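PDB 2BCO: succinylglutamate desuccinylase from Vibrio parahaemolyticus, which probably hydrolyses N-succinyl-L-glutamate to succinate and L-glutamate with one zinc ion per subunit, the final step of arginine degradation by the AST pathway. Local coordinates for residues F107-L112 against T124-A130; H270-M276 against V292-G297; N307-F312 against A324-C328. All coordinates share one frame; numbering follows the deposited sequence.

Contact 1. Residues F107-L112 against T124-A130; sequences FLEENL and TKELAIA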
ATOM      1  N   PHE A 107      -4.862   2.945 -14.500  1.00 24.16           N
ATOM      2  CA  PHE A 107      -4.593   1.667 -15.136  1.00 24.67           C
ATOM      3  C   PHE A 107      -4.820   1.786 -16.641  1.00 27.05           C
ATOM      4  O   PHE A 107      -5.245   2.837 -17.131  1.00 30.14           O
ATOM      5  CB  PHE A 107      -5.501   0.591 -14.544  1.00 19.57           C
ATOM      6  CG  PHE A 107      -6.975   0.909 -14.640  1.00 19.98           C
ATOM      7  CD1 PHE A 107      -7.655   0.799 -15.851  1.00 20.40           C
ATOM      8  CD2 PHE A 107      -7.689   1.286 -13.508  1.00 19.00           C
ATOM      9  CE1 PHE A 107      -9.037   1.053 -15.932  1.00 22.95           C
ATOM     10  CE2 PHE A 107      -9.068   1.542 -13.570  1.00 20.63           C
ATOM     11  CZ  PHE A 107      -9.743   1.424 -14.785  1.00 21.13           C
ATOM     12  N   LEU A 108      -4.530   0.720 -17.379  1.00 27.91           N
ATOM     13  CA  LEU A 108      -4.714   0.744 -18.822  1.00 26.69           C
ATOM     14  C   LEU A 108      -6.009   0.037 -19.186  1.00 28.29           C
ATOM     15  O   LEU A 108      -6.885   0.623 -19.826  1.00 30.31           O
ATOM     16  CB  LEU A 108      -3.529   0.082 -19.513  1.00 19.78           C
ATOM     17  CG  LEU A 108      -2.183   0.763 -19.230  1.00 20.27           C
ATOM     18  CD1 LEU A 108      -1.087   0.020 -19.969  1.00 20.67           C
ATOM     19  CD2 LEU A 108      -2.222   2.228 -19.669  1.00 17.91           C
ATOM     20  N   GLU A 109      -6.141  -1.218 -18.775  1.00 23.58           N
ATOM     21  CA  GLU A 109      -7.358  -1.947 -19.062  1.00 23.82           C
ATOM     22  C   GLU A 109      -8.190  -2.180 -17.801  1.00 22.26           C
ATOM     23  O   GLU A 109      -9.387  -1.912 -17.796  1.00 23.28           O
ATOM     24  CB  GLU A 109      -7.018  -3.259 -19.771  1.00 27.56           C
ATOM     25  CG  GLU A 109      -6.360  -3.012 -21.124  1.00 30.93           C
ATOM     26  CD  GLU A 109      -5.906  -4.277 -21.834  1.00 34.22           C
ATOM     27  OE1 GLU A 109      -5.381  -4.148 -22.961  1.00 35.85           O
ATOM     28  OE2 GLU A 109      -6.064  -5.386 -21.274  1.00 33.35           O
ATOM     29  N   GLU A 110      -7.561  -2.641 -16.725  1.00 17.57           N
ATOM     30  CA  GLU A 110      -8.297  -2.896 -15.486  1.00 17.95           C
ATOM     31  C   GLU A 110      -7.461  -2.573 -14.236  1.00 14.12           C
ATOM     32  O   GLU A 110      -6.239  -2.656 -14.269  1.00 12.64           O
ATOM     33  CB  GLU A 110      -8.730  -4.360 -15.450  1.00 25.75           C
ATOM     34  CG  GLU A 110     -10.056  -4.599 -14.771  1.00 31.88           C
ATOM     35  CD  GLU A 110     -10.295  -6.064 -14.478  1.00 32.04           C
ATOM     36  OE1 GLU A 110      -9.948  -6.889 -15.341  1.00 33.19           O
ATOM     37  OE2 GLU A 110     -10.831  -6.389 -13.394  1.00 32.70           O
ATOM     38  N   ASN A 111      -8.130  -2.204 -13.148  1.00 15.55           N
ATOM     39  CA  ASN A 111      -7.471  -1.872 -11.878  1.00 12.55           C
ATOM     40  C   ASN A 111      -6.584  -3.041 -11.449  1.00 11.79           C
ATOM     41  O   ASN A 111      -7.079  -4.101 -11.084  1.00 11.47           O
ATOM     42  CB  ASN A 111      -8.529  -1.617 -10.797  1.00 12.18           C
ATOM     43  CG  ASN A 111      -7.935  -1.135  -9.465  1.00 13.12           C
ATOM     44  OD1 ASN A 111      -6.741  -1.261  -9.201  1.00 12.40           O
ATOM     45  ND2 ASN A 111      -8.788  -0.593  -8.621  1.00 15.49           N
ATOM     46  N   LEU A 112      -5.275  -2.839 -11.472  1.00  9.39           N
ATOM     47  CA  LEU A 112      -4.340  -3.896 -11.114  1.00 11.57           C
ATOM     48  C   LEU A 112      -4.568  -4.430  -9.685  1.00 10.31           C
ATOM     49  O   LEU A 112      -4.365  -5.612  -9.409  1.00 10.46           O
ATOM     50  CB  LEU A 112      -2.905  -3.368 -11.247  1.00  9.58           C
ATOM     51  CG  LEU A 112      -1.748  -4.323 -11.547  1.00 14.20           C
ATOM     52  CD1 LEU A 112      -0.426  -3.585 -11.346  1.00 13.86           C
ATOM     53  CD2 LEU A 112      -1.802  -5.528 -10.654  1.00 13.01           C
ATOM     54  N   THR A 124      -6.195  -9.428 -19.320  1.00 18.80           N
ATOM     55  CA  THR A 124      -5.912  -7.992 -19.465  1.00 16.82           C
ATOM     56  C   THR A 124      -4.424  -7.759 -19.266  1.00 17.35           C
ATOM     57  O   THR A 124      -3.723  -8.637 -18.778  1.00 21.42           O
ATOM     58  CB  THR A 124      -6.678  -7.119 -18.420  1.00 14.22           C
ATOM     59  OG1 THR A 124      -6.251  -7.454 -17.088  1.00 10.75           O
ATOM     60  CG2 THR A 124      -8.186  -7.313 -18.561  1.00  9.95           C
ATOM     61  N   LYS A 125      -3.929  -6.585 -19.643  1.00 18.57           N
ATOM     62  CA  LYS A 125      -2.509  -6.297 -19.440  1.00 16.97           C
ATOM     63  C   LYS A 125      -2.203  -6.409 -17.946  1.00 16.02           C
ATOM     64  O   LYS A 125      -1.172  -6.945 -17.548  1.00 17.13           O
ATOM     65  CB  LYS A 125      -2.155  -4.884 -19.910  1.00 19.22           C
ATOM     66  CG  LYS A 125      -2.227  -4.664 -21.398  1.00 23.22           C
ATOM     67  CD  LYS A 125      -1.660  -3.296 -21.776  1.00 27.04           C
ATOM     68  CE  LYS A 125      -1.828  -3.010 -23.268  1.00 27.71           C
ATOM     69  NZ  LYS A 125      -1.232  -4.088 -24.110  1.00 27.97           N
ATOM     70  N   GLU A 126      -3.108  -5.906 -17.116  1.00 18.17           N
ATOM     71  CA  GLU A 126      -2.897  -5.953 -15.674  1.00 18.65           C
ATOM     72  C   GLU A 126      -2.929  -7.373 -15.085  1.00 19.86           C
ATOM     73  O   GLU A 126      -2.245  -7.656 -14.096  1.00 20.24           O
ATOM     74  CB  GLU A 126      -3.917  -5.047 -14.978  1.00 15.09           C
ATOM     75  CG  GLU A 126      -3.639  -3.542 -15.136  1.00 17.76           C
ATOM     76  CD  GLU A 126      -4.055  -2.953 -16.495  1.00 20.10           C
ATOM     77  OE1 GLU A 126      -4.953  -3.515 -17.159  1.00 18.33           O
ATOM     78  OE2 GLU A 126      -3.496  -1.904 -16.886  1.00 17.43           O
ATOM     79  N   LEU A 127      -3.695  -8.274 -15.702  1.00 15.73           N
ATOM     80  CA  LEU A 127      -3.774  -9.643 -15.201  1.00 14.82           C
ATOM     81  C   LEU A 127      -2.396 -10.296 -15.286  1.00 12.73           C
ATOM     82  O   LEU A 127      -1.911 -10.894 -14.317  1.00 11.37           O
ATOM     83  CB  LEU A 127      -4.781 -10.469 -16.015  1.00 23.96           C
ATOM     84  CG  LEU A 127      -5.653 -11.488 -15.259  1.00 26.59           C
ATOM     85  CD1 LEU A 127      -6.028 -12.638 -16.199  1.00 27.12           C
ATOM     86  CD2 LEU A 127      -4.924 -12.036 -14.052  1.00 24.21           C
ATOM     87  N   ALA A 128      -1.780 -10.175 -16.457  1.00 15.31           N
ATOM     88  CA  ALA A 128      -0.458 -10.733 -16.701  1.00 17.66           C
ATOM     89  C   ALA A 128       0.560 -10.132 -15.737  1.00 17.74           C
ATOM     90  O   ALA A 128       1.465 -10.825 -15.272  1.00 19.55           O
ATOM     91  CB  ALA A 128      -0.032 -10.471 -18.143  1.00 12.96           C
ATOM     92  N   ILE A 129       0.408  -8.841 -15.448  1.00 13.53           N
ATOM     93  CA  ILE A 129       1.302  -8.154 -14.526  1.00 13.51           C
ATOM     94  C   ILE A 129       1.118  -8.762 -13.132  1.00 12.92           C
ATOM     95  O   ILE A 129       2.081  -9.159 -12.483  1.00 12.90           O
ATOM     96  CB  ILE A 129       0.983  -6.631 -14.436  1.00 23.03           C
ATOM     97  CG1 ILE A 129       1.075  -5.978 -15.817  1.00 22.67           C
ATOM     98  CG2 ILE A 129       1.949  -5.956 -13.477  1.00 18.51           C
ATOM     99  CD1 ILE A 129       2.433  -6.072 -16.450  1.00 27.50           C
ATOM    100  N   ALA A 130      -0.131  -8.824 -12.678  1.00 14.42           N
ATOM    101  CA  ALA A 130      -0.432  -9.384 -11.368  1.00 15.24           C
ATOM    102  C   ALA A 130       0.160 -10.796 -11.282  1.00 19.09           C
ATOM    103  O   ALA A 130       0.717 -11.189 -10.250  1.00 19.68           O
ATOM    104  CB  ALA A 130      -1.943  -9.421 -11.148  1.00  2.10           C
TER
HETATM  105  O   HOH W   1      -8.314  -8.824 -15.817  1.00 33.15           O

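Contact 2. Residues H270-M276 against V292-G297; sequences HDDFDFM and VFGHDG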
ATOM      1  N   HIS A 270     -29.332  -2.548  -6.672  1.00 44.76           N
ATOM      2  CA  HIS A 270     -30.086  -2.198  -7.871  1.00 45.09           C
ATOM      3  C   HIS A 270     -29.327  -1.283  -8.824  1.00 44.35           C
ATOM      4  O   HIS A 270     -28.270  -0.751  -8.489  1.00 43.41           O
ATOM      5  CB  HIS A 270     -31.409  -1.532  -7.481  1.00 64.04           C
ATOM      6  CG  HIS A 270     -32.180  -2.282  -6.439  1.00 67.96           C
ATOM      7  ND1 HIS A 270     -31.783  -2.343  -5.120  1.00 69.66           N
ATOM      8  CD2 HIS A 270     -33.319  -3.007  -6.523  1.00 69.93           C
ATOM      9  CE1 HIS A 270     -32.646  -3.072  -4.437  1.00 69.65           C
ATOM     10  NE2 HIS A 270     -33.588  -3.488  -5.262  1.00 70.21           N
ATOM     11  N   ASP A 271     -29.890  -1.104 -10.014  1.00 46.08           N
ATOM     12  CA  ASP A 271     -29.292  -0.262 -11.044  1.00 43.70           C
ATOM     13  C   ASP A 271     -29.402   1.213 -10.656  1.00 41.09           C
ATOM     14  O   ASP A 271     -28.509   2.013 -10.944  1.00 40.74           O
ATOM     15  CB  ASP A 271     -29.991  -0.515 -12.387  1.00 63.77           C
ATOM     16  CG  ASP A 271     -29.288   0.161 -13.553  1.00 65.58           C
ATOM     17  OD1 ASP A 271     -29.222   1.409 -13.576  1.00 65.81           O
ATOM     18  OD2 ASP A 271     -28.802  -0.560 -14.451  1.00 65.35           O
ATOM     19  N   ASP A 272     -30.508   1.562 -10.003  1.00 58.94           N
ATOM     20  CA  ASP A 272     -30.759   2.929  -9.553  1.00 55.50           C
ATOM     21  C   ASP A 272     -30.131   3.114  -8.177  1.00 52.15           C
ATOM     22  O   ASP A 272     -30.794   2.996  -7.146  1.00 53.73           O
ATOM     23  CB  ASP A 272     -32.267   3.190  -9.494  1.00 46.49           C
ATOM     24  CG  ASP A 272     -32.600   4.598  -9.036  1.00 47.10           C
ATOM     25  OD1 ASP A 272     -31.909   5.547  -9.464  1.00 47.41           O
ATOM     26  OD2 ASP A 272     -33.560   4.755  -8.252  1.00 47.19           O
ATOM     27  N   PHE A 273     -28.839   3.409  -8.180  1.00 45.06           N
ATOM     28  CA  PHE A 273     -28.061   3.589  -6.963  1.00 43.04           C
ATOM     29  C   PHE A 273     -27.276   4.895  -7.071  1.00 41.40           C
ATOM     30  O   PHE A 273     -26.798   5.241  -8.151  1.00 42.60           O
ATOM     31  CB  PHE A 273     -27.092   2.402  -6.836  1.00 31.38           C
ATOM     32  CG  PHE A 273     -26.179   2.466  -5.645  1.00 28.16           C
ATOM     33  CD1 PHE A 273     -26.527   1.846  -4.449  1.00 26.25           C
ATOM     34  CD2 PHE A 273     -24.951   3.123  -5.726  1.00 28.00           C
ATOM     35  CE1 PHE A 273     -25.664   1.877  -3.347  1.00 25.12           C
ATOM     36  CE2 PHE A 273     -24.079   3.162  -4.624  1.00 25.78           C
ATOM     37  CZ  PHE A 273     -24.435   2.537  -3.436  1.00 23.26           C
ATOM     38  N   ASP A 274     -27.144   5.628  -5.971  1.00 28.70           N
ATOM     39  CA  ASP A 274     -26.376   6.870  -6.001  1.00 25.14           C
ATOM     40  C   ASP A 274     -26.190   7.450  -4.603  1.00 24.59           C
ATOM     41  O   ASP A 274     -26.788   6.982  -3.637  1.00 22.21           O
ATOM     42  CB  ASP A 274     -27.059   7.910  -6.897  1.00 25.84           C
ATOM     43  CG  ASP A 274     -26.066   8.847  -7.577  1.00 26.46           C
ATOM     44  OD1 ASP A 274     -24.947   9.027  -7.054  1.00 27.37           O
ATOM     45  OD2 ASP A 274     -26.409   9.414  -8.634  1.00 25.10           O
ATOM     46  N   PHE A 275     -25.349   8.473  -4.509  1.00 26.19           N
ATOM     47  CA  PHE A 275     -25.074   9.138  -3.244  1.00 26.52           C
ATOM     48  C   PHE A 275     -25.526  10.584  -3.372  1.00 26.64           C
ATOM     49  O   PHE A 275     -25.665  11.087  -4.479  1.00 27.20           O
ATOM     50  CB  PHE A 275     -23.580   9.109  -2.949  1.00 24.31           C
ATOM     51  CG  PHE A 275     -23.003   7.726  -2.858  1.00 25.35           C
ATOM     52  CD1 PHE A 275     -23.435   6.836  -1.874  1.00 24.33           C
ATOM     53  CD2 PHE A 275     -21.996   7.320  -3.734  1.00 24.73           C
ATOM     54  CE1 PHE A 275     -22.873   5.566  -1.761  1.00 21.21           C
ATOM     55  CE2 PHE A 275     -21.426   6.049  -3.627  1.00 22.80           C
ATOM     56  CZ  PHE A 275     -21.865   5.172  -2.640  1.00 22.20           C
HETATM   57  N   MSE A 276     -25.746  11.255  -2.249  1.00 25.55           N
HETATM   58  CA  MSE A 276     -26.176  12.645  -2.290  1.00 27.33           C
HETATM   59  C   MSE A 276     -24.990  13.597  -2.390  1.00 26.24           C
HETATM   60  O   MSE A 276     -25.111  14.692  -2.951  1.00 23.61           O
HETATM   61  CB  MSE A 276     -27.006  12.982  -1.055  1.00 45.49           C
HETATM   62  CG  MSE A 276     -28.251  12.127  -0.908  1.00 52.97           C
HETATM   63 SE   MSE A 276     -29.366  12.697   0.568  1.00 66.78          SE
HETATM   64  CE  MSE A 276     -30.719  13.666  -0.413  1.00 60.78           C
ATOM     65  N   VAL A 292     -29.271  10.579   5.897  1.00 28.66           N
ATOM     66  CA  VAL A 292     -29.320   9.896   4.610  1.00 26.93           C
ATOM     67  C   VAL A 292     -28.230  10.489   3.732  1.00 26.33           C
ATOM     68  O   VAL A 292     -28.043  11.702   3.704  1.00 26.05           O
ATOM     69  CB  VAL A 292     -30.694  10.077   3.921  1.00 44.16           C
ATOM     70  CG1 VAL A 292     -31.798   9.518   4.813  1.00 44.86           C
ATOM     71  CG2 VAL A 292     -30.945  11.545   3.628  1.00 45.06           C
ATOM     72  N   PHE A 293     -27.498   9.635   3.027  1.00 32.72           N
ATOM     73  CA  PHE A 293     -26.424  10.120   2.169  1.00 33.90           C
ATOM     74  C   PHE A 293     -26.465   9.473   0.793  1.00 34.72           C
ATOM     75  O   PHE A 293     -25.584   9.695  -0.036  1.00 36.67           O
ATOM     76  CB  PHE A 293     -25.071   9.859   2.836  1.00 26.01           C
ATOM     77  CG  PHE A 293     -24.833   8.414   3.172  1.00 24.21           C
ATOM     78  CD1 PHE A 293     -24.251   7.558   2.246  1.00 20.99           C
ATOM     79  CD2 PHE A 293     -25.211   7.902   4.416  1.00 22.92           C
ATOM     80  CE1 PHE A 293     -24.041   6.211   2.551  1.00 22.88           C
ATOM     81  CE2 PHE A 293     -25.006   6.557   4.732  1.00 21.61           C
ATOM     82  CZ  PHE A 293     -24.420   5.710   3.798  1.00 22.51           C
ATOM     83  N   GLY A 294     -27.491   8.667   0.556  1.00 33.46           N
ATOM     84  CA  GLY A 294     -27.622   8.015  -0.730  1.00 33.27           C
ATOM     85  C   GLY A 294     -28.859   7.147  -0.762  1.00 33.75           C
ATOM     86  O   GLY A 294     -29.721   7.246   0.113  1.00 34.36           O
ATOM     87  N   HIS A 295     -28.949   6.290  -1.769  1.00 33.90           N
ATOM     88  CA  HIS A 295     -30.092   5.408  -1.891  1.00 36.78           C
ATOM     89  C   HIS A 295     -29.772   4.255  -2.836  1.00 39.09           C
ATOM     90  O   HIS A 295     -28.992   4.398  -3.783  1.00 40.45           O
ATOM     91  CB  HIS A 295     -31.304   6.196  -2.397  1.00 27.25           C
ATOM     92  CG  HIS A 295     -31.152   6.709  -3.794  1.00 24.38           C
ATOM     93  ND1 HIS A 295     -31.341   5.909  -4.901  1.00 23.55           N
ATOM     94  CD2 HIS A 295     -30.813   7.929  -4.263  1.00 25.38           C
ATOM     95  CE1 HIS A 295     -31.125   6.619  -5.993  1.00 22.34           C
ATOM     96  NE2 HIS A 295     -30.803   7.848  -5.638  1.00 22.96           N
ATOM     97  N   ASP A 296     -30.367   3.103  -2.556  1.00 43.00           N
ATOM     98  CA  ASP A 296     -30.171   1.911  -3.365  1.00 46.97           C
ATOM     99  C   ASP A 296     -31.577   1.455  -3.739  1.00 50.17           C
ATOM    100  O   ASP A 296     -32.287   0.852  -2.921  1.00 49.76           O
ATOM    101  CB  ASP A 296     -29.465   0.832  -2.542  1.00 45.23           C
ATOM    102  CG  ASP A 296     -28.848  -0.249  -3.405  1.00 45.82           C
ATOM    103  OD1 ASP A 296     -29.476  -0.649  -4.412  1.00 44.03           O
ATOM    104  OD2 ASP A 296     -27.735  -0.709  -3.068  1.00 46.35           O
ATOM    105  N   GLY A 297     -31.983   1.749  -4.971  1.00 43.47           N
ATOM    106  CA  GLY A 297     -33.319   1.386  -5.398  1.00 46.95           C
ATOM    107  C   GLY A 297     -34.293   2.281  -4.658  1.00 50.56           C
ATOM    108  O   GLY A 297     -34.328   3.490  -4.891  1.00 50.80           O
TER

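Contact 3. Residues N307-F312 against A324-C328; sequences NEAIVF and ALMVC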
ATOM      1  N   ASN A 307     -21.001   7.529  14.965  1.00 50.28           N
ATOM      2  CA  ASN A 307     -19.576   7.690  14.704  1.00 45.02           C
ATOM      3  C   ASN A 307     -19.087   7.065  13.391  1.00 40.32           C
ATOM      4  O   ASN A 307     -17.906   6.753  13.254  1.00 38.20           O
ATOM      5  CB  ASN A 307     -18.774   7.109  15.875  1.00 74.81           C
ATOM      6  CG  ASN A 307     -19.180   7.706  17.214  1.00 76.93           C
ATOM      7  OD1 ASN A 307     -20.272   7.443  17.722  1.00 76.49           O
ATOM      8  ND2 ASN A 307     -18.303   8.525  17.786  1.00 76.24           N
ATOM      9  N   GLU A 308     -19.989   6.892  12.430  1.00 36.02           N
ATOM     10  CA  GLU A 308     -19.618   6.309  11.146  1.00 30.41           C
ATOM     11  C   GLU A 308     -19.098   7.344  10.156  1.00 25.81           C
ATOM     12  O   GLU A 308     -19.502   8.510  10.170  1.00 24.64           O
ATOM     13  CB  GLU A 308     -20.804   5.577  10.507  1.00 38.97           C
ATOM     14  CG  GLU A 308     -21.206   4.275  11.179  1.00 40.67           C
ATOM     15  CD  GLU A 308     -22.208   3.494  10.350  1.00 42.88           C
ATOM     16  OE1 GLU A 308     -23.229   4.084   9.953  1.00 47.94           O
ATOM     17  OE2 GLU A 308     -21.982   2.294  10.087  1.00 44.87           O
ATOM     18  N   ALA A 309     -18.187   6.900   9.302  1.00 23.06           N
ATOM     19  CA  ALA A 309     -17.609   7.749   8.274  1.00 18.78           C
ATOM     20  C   ALA A 309     -17.541   6.878   7.041  1.00 15.13           C
ATOM     21  O   ALA A 309     -17.406   5.665   7.143  1.00 14.80           O
ATOM     22  CB  ALA A 309     -16.212   8.214   8.681  1.00 12.47           C
ATOM     23  N   ILE A 310     -17.638   7.485   5.870  1.00 14.48           N
ATOM     24  CA  ILE A 310     -17.586   6.707   4.650  1.00 12.47           C
ATOM     25  C   ILE A 310     -16.174   6.709   4.076  1.00 12.36           C
ATOM     26  O   ILE A 310     -15.497   7.732   4.106  1.00 10.68           O
ATOM     27  CB  ILE A 310     -18.603   7.255   3.620  1.00 22.55           C
ATOM     28  CG1 ILE A 310     -18.725   6.288   2.447  1.00 23.53           C
ATOM     29  CG2 ILE A 310     -18.187   8.642   3.146  1.00 20.17           C
ATOM     30  CD1 ILE A 310     -19.995   6.498   1.649  1.00 25.62           C
ATOM     31  N   VAL A 311     -15.732   5.559   3.570  1.00 16.66           N
ATOM     32  CA  VAL A 311     -14.397   5.422   2.982  1.00 16.91           C
ATOM     33  C   VAL A 311     -14.457   4.680   1.639  1.00 17.55           C
ATOM     34  O   VAL A 311     -15.184   3.697   1.500  1.00 17.83           O
ATOM     35  CB  VAL A 311     -13.449   4.639   3.937  1.00 16.85           C
ATOM     36  CG1 VAL A 311     -12.091   4.470   3.300  1.00 17.60           C
ATOM     37  CG2 VAL A 311     -13.307   5.372   5.254  1.00 15.61           C
ATOM     38  N   PHE A 312     -13.692   5.145   0.652  1.00 23.38           N
ATOM     39  CA  PHE A 312     -13.670   4.499  -0.670  1.00 24.49           C
ATOM     40  C   PHE A 312     -15.051   4.441  -1.326  1.00 26.16           C
ATOM     41  O   PHE A 312     -15.557   3.362  -1.625  1.00 29.42           O
ATOM     42  CB  PHE A 312     -13.132   3.060  -0.571  1.00 16.86           C
ATOM     43  CG  PHE A 312     -11.773   2.947   0.064  1.00 17.66           C
ATOM     44  CD1 PHE A 312     -11.526   1.982   1.034  1.00 18.33           C
ATOM     45  CD2 PHE A 312     -10.738   3.802  -0.306  1.00 18.31           C
ATOM     46  CE1 PHE A 312     -10.258   1.857   1.620  1.00 22.72           C
ATOM     47  CE2 PHE A 312      -9.465   3.689   0.269  1.00 19.36           C
ATOM     48  CZ  PHE A 312      -9.224   2.720   1.237  1.00 21.41           C
ATOM     49  N   ALA A 324     -19.078   1.054  -0.994  1.00 27.45           N
ATOM     50  CA  ALA A 324     -18.460   1.857   0.057  1.00 25.50           C
ATOM     51  C   ALA A 324     -18.218   1.104   1.361  1.00 24.00           C
ATOM     52  O   ALA A 324     -18.746   0.015   1.595  1.00 22.97           O
ATOM     53  CB  ALA A 324     -19.319   3.096   0.339  1.00 23.54           C
ATOM     54  N   LEU A 325     -17.408   1.723   2.208  1.00 24.55           N
ATOM     55  CA  LEU A 325     -17.070   1.181   3.510  1.00 22.75           C
ATOM     56  C   LEU A 325     -17.530   2.212   4.521  1.00 21.55           C
ATOM     57  O   LEU A 325     -17.385   3.407   4.299  1.00 23.14           O
ATOM     58  CB  LEU A 325     -15.557   0.994   3.616  1.00 12.86           C
ATOM     59  CG  LEU A 325     -14.966  -0.396   3.889  1.00 15.94           C
ATOM     60  CD1 LEU A 325     -15.904  -1.505   3.441  1.00 12.38           C
ATOM     61  CD2 LEU A 325     -13.631  -0.498   3.162  1.00 11.34           C
HETATM   62  N   MSE A 326     -18.135   1.759   5.606  1.00 20.86           N
HETATM   63  CA  MSE A 326     -18.557   2.664   6.665  1.00 19.60           C
HETATM   64  C   MSE A 326     -17.656   2.245   7.813  1.00 18.24           C
HETATM   65  O   MSE A 326     -17.648   1.083   8.212  1.00 16.05           O
HETATM   66  CB  MSE A 326     -20.026   2.444   7.030  1.00 28.03           C
HETATM   67  CG  MSE A 326     -21.015   2.776   5.924  1.00 32.56           C
HETATM   68 SE   MSE A 326     -20.972   4.636   5.438  1.00 41.29          SE
HETATM   69  CE  MSE A 326     -22.281   5.303   6.706  1.00 38.01           C
ATOM     70  N   VAL A 327     -16.880   3.185   8.325  1.00 18.90           N
ATOM     71  CA  VAL A 327     -15.953   2.879   9.400  1.00 19.99           C
ATOM     72  C   VAL A 327     -16.155   3.759  10.619  1.00 21.12           C
ATOM     73  O   VAL A 327     -16.868   4.762  10.561  1.00 22.39           O
ATOM     74  CB  VAL A 327     -14.513   3.041   8.911  1.00 17.65           C
ATOM     75  CG1 VAL A 327     -14.313   2.206   7.653  1.00 19.64           C
ATOM     76  CG2 VAL A 327     -14.224   4.509   8.622  1.00 16.11           C
ATOM     77  N   CYS A 328     -15.519   3.371  11.718  1.00 13.55           N
ATOM     78  CA  CYS A 328     -15.607   4.114  12.964  1.00 14.32           C
ATOM     79  C   CYS A 328     -14.412   3.758  13.826  1.00 13.70           C
ATOM     80  O   CYS A 328     -13.888   2.644  13.737  1.00 12.89           O
ATOM     81  CB  CYS A 328     -16.899   3.764  13.708  1.00 24.02           C
ATOM     82  SG  CYS A 328     -17.077   2.011  14.141  1.00 31.24           S
TER

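Contact 1. Residues F107-L112 against T124-A130
Glu109 to Leu112 of the irregular segment 107-112 run beside the first turn of helix 125-141, the CA of Leu112 coming within 5.2 Å of the CA of Glu126. Thr124 is the N-cap of this helix in the catalytic domain, its OG1 accepting from Leu127 N. The loop curls round the carboxylate of Glu126, whose chain bends at chi2 (78°) to deliver it to three successive backbone amides. Glu126 OE1 takes Glu110 N at 2.8 Å and Glu109 N at 3.0 Å, both from one face of its plane. Glu126 OE2 receives Leu108 N at 2.9 Å from above the plane and is also bonded by His97 NE2, a set of donors that would probably stabilise the charged form of this buried acid. Glu109 reciprocates with an extended chain, its OE2 accepting Lys125 N (2.9 Å) at the helix start. Deeper in, the two methyls of Leu112 divide, CD1 meeting Ile129 CG2 and CD2 meeting Ala130 CB. Asn111 OD1 is hydrogen-bonded to NE2 of the zinc ligand His63, which makes the loop part of the second shell. On the outer flank a water donates to Glu110 OE1 (2.6 Å) and accepts from Thr124 OG1 (2.8 Å).

Contact 2. Residues H270-M276 against V292-G297
Asp296 OD1 is gripped twice by His270, through the backbone N at 3.0 Å and through ring ND1 at 2.9 Å. The backbone N uses the syn lone pair, whereas ND1 approaches from above the carboxylate plane, with the oxygen lying in the plane of the imidazole; ring and carboxylate stand 77° apart. Asp296 OD2 accepts from Leu269 N, so both oxygens of this buried acid are engaged and the turn ahead of strand 273-275 is pinned to the end of strand 292-296. Gly297 CA lies over one face of the His270 ring in a CH-pi contact. Asp296 also sets its carboxylate at the edge of the Phe273 ring, where OD2 is 3.1 Å from CD1. Asp274 and His295 form the hydrogen-bonded pair, with Phe273-Asp296 and Phe275-Gly294 as non-hydrogen-bonded pairs beside it. Gly294 CA lies only 3.8 Å from Phe275 CA, and the glycine backbone packs directly against that phenylalanine. Met276, a selenomethionine, donates its backbone N-H to Phe293 O, 2.7 Å from N to O, and turns its SE onto Val292 CG2, 3.6 Å away. On its other side, strand 292-296 sets two residues, Phe293 and Gly294, opposite the single Leu301 of strand 299-302, the pattern of a classic beta bulge in the middle strand of a three-stranded antiparallel sheet, within the barrel-sandwich hybrid domain.

Contact 3. Residues N307-F312 against A324-C328
Val311 and Val327 make the tight side of this contact: their CG2 methyls meet at 3.6 Å, the two side chains crossing at about a right angle. Val311 reaches diagonally past its partner Leu325 to Val327 because CG2 stands anti to the carbonyl carbon, with CG1 (chi1 178°) left to lie over the centre of the Phe312 ring. On the opposite face of the strand pair, Ile310 CD1 packs on Ala324 CB at 3.7 Å while Ile310 CB rests against the selenium of Met326, a selenomethionine. The strands are the two arms of a beta hairpin in the barrel-sandwich hybrid domain, antiparallel but strongly twisted, their axes 138° apart. Ala309 and Val327 exchange two backbone bonds, both 2.8 Å between N and O, and Val311 and Leu325 form the second such pair, with Val311 N to Leu325 O also 2.8 Å. Glu308 lies across Met326, its OE2 in a salt bridge with Arg264 and its OE1 accepting from Lys304 N. Packing is looser toward solvent at the Asn307 end, where this exposed residue meets Cys328 mainly through its backbone. The other end is packed: Phe312 CD1, at the ring edge, is 3.9 Å from Leu325 CD2. That ring also touches Phe166 and Val168, and lies about 5 Å, side chain to side chain, from Glu219, the predicted active-site residue.

How the contacts relate
The three contacts follow one another along the chain, and none nests in or crosses another. Contact 1 comes first, closing an irregular loop of 11 intervening residues onto the start of helix 125-141 in the catalytic domain. After further helices and strands of that domain the chain enters the hybrid domain, where contact 2 closes a longer excursion of 15 residues, and contact 3 then forms the hairpin that follows. Contacts 2 and 3 touch: Phe293 CE2 lies 3.6 Å from Met326 CE, joining the small three-stranded sheet to the neighbouring strands of the hybrid domain. Contact 1 stays apart, its nearest atoms about 10 Å from contact 3, yet Leu112 and Phe312 both approach the zinc, with side chains about 9 and 8 Å from it.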